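Local coordinates for putative fumarylacetoacetate hydrolase family protein (Yersinia pestis, PDB 3S52), which is a putative fumarylacetoacetate hydrolase family protein, with a mixed beta sheet and a smaller antiparallel one, at residues His7-Trp10 with Gln11-Leu15; Pro200-Ser203 with Gly204-Leu207. All blocks are in the same frame, centred on the assembly; numbering follows the deposited sequence.

Overall arrangement
Contacts 1 and 2 are both tight reversals of one continuous chain, each closed by a beta turn with a glycine in it and each using an aspartate to accept a backbone N-H. Contact 1 (7-15) is a surface hairpin-like loop ahead of strand 21-26, leaning on strands 131-138 and 70-80 of the mixed sheet; backbone bonds hold its two arms, an arginine binds a turn carbonyl and a tryptophan binds sulfate. Contact 2 (200-207) is partly buried and leads from strand 199-201 of that sheet into strand 206-211 of the four-stranded antiparallel sheet, with an apolar inner side and bridging waters. The centres of contact 1 and contact 2 lie about 25 Å apart, and the two do not touch.

Contact 1. Residues His7-Trp10 with Gln11-Leu15; sequences HRDW and QGALL. With SO4 (sulfate ion), chain F.
The carboxylate of D9 and the side-chain amide of Q11 cross at about a right angle, their planes 62° apart. One carboxylate face takes the methyl of A13, CB 3.2 Å from D9 OD1, and also A13 N, which donates to that OD1 at 2.8 Å; over the opposite face lies Q11 OE1, 4.0 Å from D9 CG. D9 CG, between the backbone N and the carbonyl carbon (chi1 67°), folds the acid over the type I turn D9-G12, closed by G12 N on D9 O at 2.9 Å. G12 O meets the edge of the R8 guanidinium, 3.0 Å from NH1, in a rather bent bond. At the edge of the W10 indole, NE1 donates to O4 of a sulfate ion, probably from the crystallisation liquor, at 2.9 Å; K214 binds this sulfate and makes a cation-pi contact with W10. Behind the turn, D9 N bonds A13 O (2.8 Å) and L15 N bonds H7 O (3.0 Å). H7 ND1 is hydrogen-bonded to Y5 OH and NE2 to P18 O. This hairpin-like loop runs beside strand 131-138, with R8 backbone-bonded to F136 and W10 on S134 and I137, while H7 and L15 reach L79 of strand 70-80.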
loop_
_atom_site.group_PDB
_atom_site.type_symbol
_atom_site.label_atom_id
_atom_site.label_comp_id
_atom_site.label_asym_id
_atom_site.label_seq_id
_atom_site.Cartn_x
_atom_site.Cartn_y
_atom_site.Cartn_z
ATOM N N HIS A 7 11.105 1.728 -14.040
ATOM C CA HIS A 7 12.169 0.771 -13.754
ATOM C C HIS A 7 13.319 1.009 -14.700
ATOM O O HIS A 7 13.100 1.314 -15.861
ATOM C CB HIS A 7 11.682 -0.655 -14.004
ATOM C CG HIS A 7 10.593 -1.112 -13.081
ATOM N ND1 HIS A 7 10.726 -1.100 -11.710
ATOM C CD2 HIS A 7 9.374 -1.644 -13.339
ATOM C CE1 HIS A 7 9.633 -1.601 -11.160
ATOM N NE2 HIS A 7 8.794 -1.933 -12.128
ATOM N N ARG A 8 14.540 0.824 -14.214
ATOM C CA ARG A 8 15.721 1.017 -15.034
ATOM C C ARG A 8 16.780 -0.033 -14.731
ATOM O O ARG A 8 16.821 -0.572 -13.627
ATOM C CB ARG A 8 16.279 2.428 -14.823
ATOM C CG ARG A 8 15.403 3.504 -15.471
ATOM C CD ARG A 8 15.984 4.899 -15.325
ATOM N NE ARG A 8 15.044 5.903 -15.824
ATOM C CZ ARG A 8 14.802 6.119 -17.113
ATOM N NH1 ARG A 8 15.436 5.408 -18.041
ATOM N NH2 ARG A 8 13.922 7.040 -17.482
ATOM N N ASP A 9 17.647 -0.331 -15.696
ATOM C CA ASP A 9 18.787 -1.176 -15.351
ATOM C C ASP A 9 19.917 -0.357 -14.716
ATOM O O ASP A 9 19.811 0.869 -14.592
ATOM C CB ASP A 9 19.257 -2.070 -16.525
ATOM C CG ASP A 9 19.847 -1.282 -17.697
ATOM O OD1 ASP A 9 20.141 -0.083 -17.535
ATOM O OD2 ASP A 9 20.045 -1.889 -18.783
ATOM N N TRP A 10 20.990 -1.025 -14.293
ATOM C CA TRP A 10 22.070 -0.311 -13.617
ATOM C C TRP A 10 22.615 0.823 -14.481
ATOM O O TRP A 10 22.998 1.873 -13.974
ATOM C CB TRP A 10 23.218 -1.249 -13.193
ATOM C CG TRP A 10 24.079 -0.601 -12.136
ATOM C CD1 TRP A 10 25.258 0.073 -12.320
ATOM C CD2 TRP A 10 23.791 -0.536 -10.738
ATOM N NE1 TRP A 10 25.722 0.542 -11.113
ATOM C CE2 TRP A 10 24.834 0.183 -10.129
ATOM C CE3 TRP A 10 22.747 -1.020 -9.940
ATOM C CZ2 TRP A 10 24.859 0.433 -8.756
ATOM C CZ3 TRP A 10 22.777 -0.781 -8.594
ATOM C CH2 TRP A 10 23.829 -0.064 -8.009
ATOM N N GLN A 11 22.646 0.603 -15.790
ATOM C CA GLN A 11 23.171 1.594 -16.720
ATOM C C GLN A 11 22.235 2.769 -16.954
ATOM O O GLN A 11 22.634 3.766 -17.557
ATOM C CB GLN A 11 23.488 0.945 -18.066
ATOM C CG GLN A 11 24.750 0.124 -18.066
ATOM C CD GLN A 11 24.669 -1.057 -17.133
ATOM O OE1 GLN A 11 23.762 -1.885 -17.235
ATOM N NE2 GLN A 11 25.620 -1.143 -16.212
ATOM N N GLY A 12 20.987 2.649 -16.512
ATOM C CA GLY A 12 20.031 3.726 -16.702
ATOM C C GLY A 12 19.040 3.470 -17.816
ATOM O O GLY A 12 18.174 4.294 -18.082
ATOM N N ALA A 13 19.154 2.316 -18.468
ATOM C CA ALA A 13 18.227 1.975 -19.537
ATOM C C ALA A 13 16.844 1.663 -18.981
ATOM O O ALA A 13 16.703 0.921 -18.013
ATOM C CB ALA A 13 18.750 0.776 -20.342
ATOM N N LEU A 14 15.822 2.199 -19.627
ATOM C CA LEU A 14 14.448 1.883 -19.270
ATOM C C LEU A 14 14.152 0.396 -19.428
ATOM O O LEU A 14 14.557 -0.227 -20.407
ATOM C CB LEU A 14 13.486 2.677 -20.151
ATOM C CG LEU A 14 12.017 2.320 -19.978
ATOM C CD1 LEU A 14 11.527 2.695 -18.570
ATOM C CD2 LEU A 14 11.190 3.033 -21.031
ATOM N N LEU A 15 13.413 -0.153 -18.470
ATOM C CA LEU A 15 12.962 -1.541 -18.508
ATOM C C LEU A 15 11.471 -1.522 -18.768
ATOM O O LEU A 15 10.803 -0.529 -18.486
ATOM C CB LEU A 15 13.214 -2.239 -17.172
ATOM C CG LEU A 15 14.667 -2.383 -16.727
ATOM C CD1 LEU A 15 14.718 -3.111 -15.374
ATOM C CD2 LEU A 15 15.469 -3.126 -17.788
HETATM S S SO4 F . 29.543 0.780 -10.925
HETATM O O1 SO4 F . 30.769 1.214 -10.256
HETATM O O2 SO4 F . 29.582 1.147 -12.339
HETATM O O3 SO4 F . 29.446 -0.672 -10.800
HETATM O O4 SO4 F . 28.399 1.441 -10.304
HETATM O O HOH W 1 9.257 0.729 -16.191
HETATM O O HOH W 2 21.861 -3.718 -15.130
#

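Contact 2. Residues Pro200-Ser203 with Gly204-Leu207; sequences PMQS and GDML
D205 turns its carboxylate back onto the backbone of Q202, where OD2 takes the N-H of Q202 at 2.9 Å in a nearly straight bond (168°) that arrives from above the carboxylate plane. With CG anti to its own carbonyl carbon (chi1 -73°), the acid lies across the mouth of the turn, and the Q202 side chain crosses it at about a right angle, CG 3.8 Å from D205 OD1. In return D205 N donates to Q202 O at 3.1 Å, so the two residues are joined by a reciprocal pair of bonds. That second bond closes a type II beta turn, Q202-D205, whose third position is G204 with a positive phi (103°); it links strand 199-201 of the mixed sheet to strand 206-211 of the antiparallel one. On the inner side, selenomethionine M201 brings SE to 4.0 Å from L207 CD2, the two side chains crossing at about a right angle beside L103 and L105. Two waters extend the grip on the acid: one donates to D205 OD2 at 2.7 Å and also to P200 O; another donates to D205 OD1 at 3.1 Å and also to S203 O. N155 ND2 binds OD1 as well, and R159 holds P200 O.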
loop_
_atom_site.group_PDB
_atom_site.type_symbol
_atom_site.label_atom_id
_atom_site.label_comp_id
_atom_site.label_asym_id
_atom_site.label_seq_id
_atom_site.Cartn_x
_atom_site.Cartn_y
_atom_site.Cartn_z
ATOM N N PRO A 200 18.766 9.359 11.027
ATOM C CA PRO A 200 18.142 10.519 10.379
ATOM C C PRO A 200 18.987 11.066 9.233
ATOM O O PRO A 200 20.208 10.935 9.213
ATOM C CB PRO A 200 18.059 11.549 11.511
ATOM C CG PRO A 200 19.193 11.200 12.416
ATOM C CD PRO A 200 19.359 9.697 12.336
HETATM N N MSE A 201 18.316 11.669 8.268
HETATM C CA MSE A 201 18.992 12.390 7.207
HETATM C C MSE A 201 18.465 13.800 7.230
HETATM O O MSE A 201 17.374 14.038 7.736
HETATM C CB MSE A 201 18.655 11.784 5.857
HETATM C CG MSE A 201 18.780 10.282 5.808
HETATM SE SE MSE A 201 18.705 9.719 3.964
HETATM C CE MSE A 201 16.902 10.309 3.589
ATOM N N GLN A 202 19.223 14.731 6.666
ATOM C CA GLN A 202 18.713 16.088 6.491
ATOM C C GLN A 202 19.117 16.659 5.144
ATOM O O GLN A 202 20.016 16.148 4.470
ATOM C CB GLN A 202 19.140 17.018 7.631
ATOM C CG GLN A 202 20.643 17.124 7.864
ATOM C CD GLN A 202 20.992 18.031 9.051
ATOM O OE1 GLN A 202 20.251 18.108 10.034
ATOM N NE2 GLN A 202 22.129 18.711 8.962
ATOM N N SER A 203 18.418 17.712 4.747
ATOM C CA SER A 203 18.707 18.388 3.506
ATOM C C SER A 203 20.198 18.744 3.441
ATOM O O SER A 203 20.764 19.287 4.390
ATOM C CB SER A 203 17.833 19.637 3.391
ATOM O OG SER A 203 17.763 20.055 2.045
ATOM N N GLY A 204 20.841 18.409 2.329
ATOM C CA GLY A 204 22.252 18.728 2.150
ATOM C C GLY A 204 23.191 17.544 2.349
ATOM O O GLY A 204 24.355 17.613 1.987
ATOM N N ASP A 205 22.697 16.456 2.926
ATOM C CA ASP A 205 23.537 15.277 3.117
ATOM C C ASP A 205 23.893 14.669 1.772
ATOM O O ASP A 205 23.083 14.681 0.845
ATOM C CB ASP A 205 22.831 14.214 3.947
ATOM C CG ASP A 205 22.735 14.578 5.421
ATOM O OD1 ASP A 205 23.412 15.529 5.876
ATOM O OD2 ASP A 205 21.983 13.882 6.126
HETATM N N MSE A 206 25.112 14.154 1.681
HETATM C CA MSE A 206 25.568 13.409 0.518
HETATM C C MSE A 206 25.538 11.926 0.843
HETATM O O MSE A 206 26.050 11.494 1.879
HETATM C CB MSE A 206 26.997 13.798 0.173
HETATM C CG MSE A 206 27.133 15.067 -0.639
HETATM SE SE MSE A 206 29.021 15.491 -0.866
HETATM C CE MSE A 206 29.713 13.718 -1.277
ATOM N N LEU A 207 24.953 11.145 -0.051
ATOM C CA LEU A 207 24.837 9.720 0.166
ATOM C C LEU A 207 25.691 8.961 -0.828
ATOM O O LEU A 207 25.676 9.259 -2.020
ATOM C CB LEU A 207 23.386 9.291 0.001
ATOM C CG LEU A 207 22.467 9.389 1.214
ATOM C CD1 LEU A 207 22.494 10.791 1.797
ATOM C CD2 LEU A 207 21.053 8.973 0.823
HETATM O O HOH W 3 22.248 12.890 8.604
HETATM O O HOH W 4 23.483 18.534 5.357
#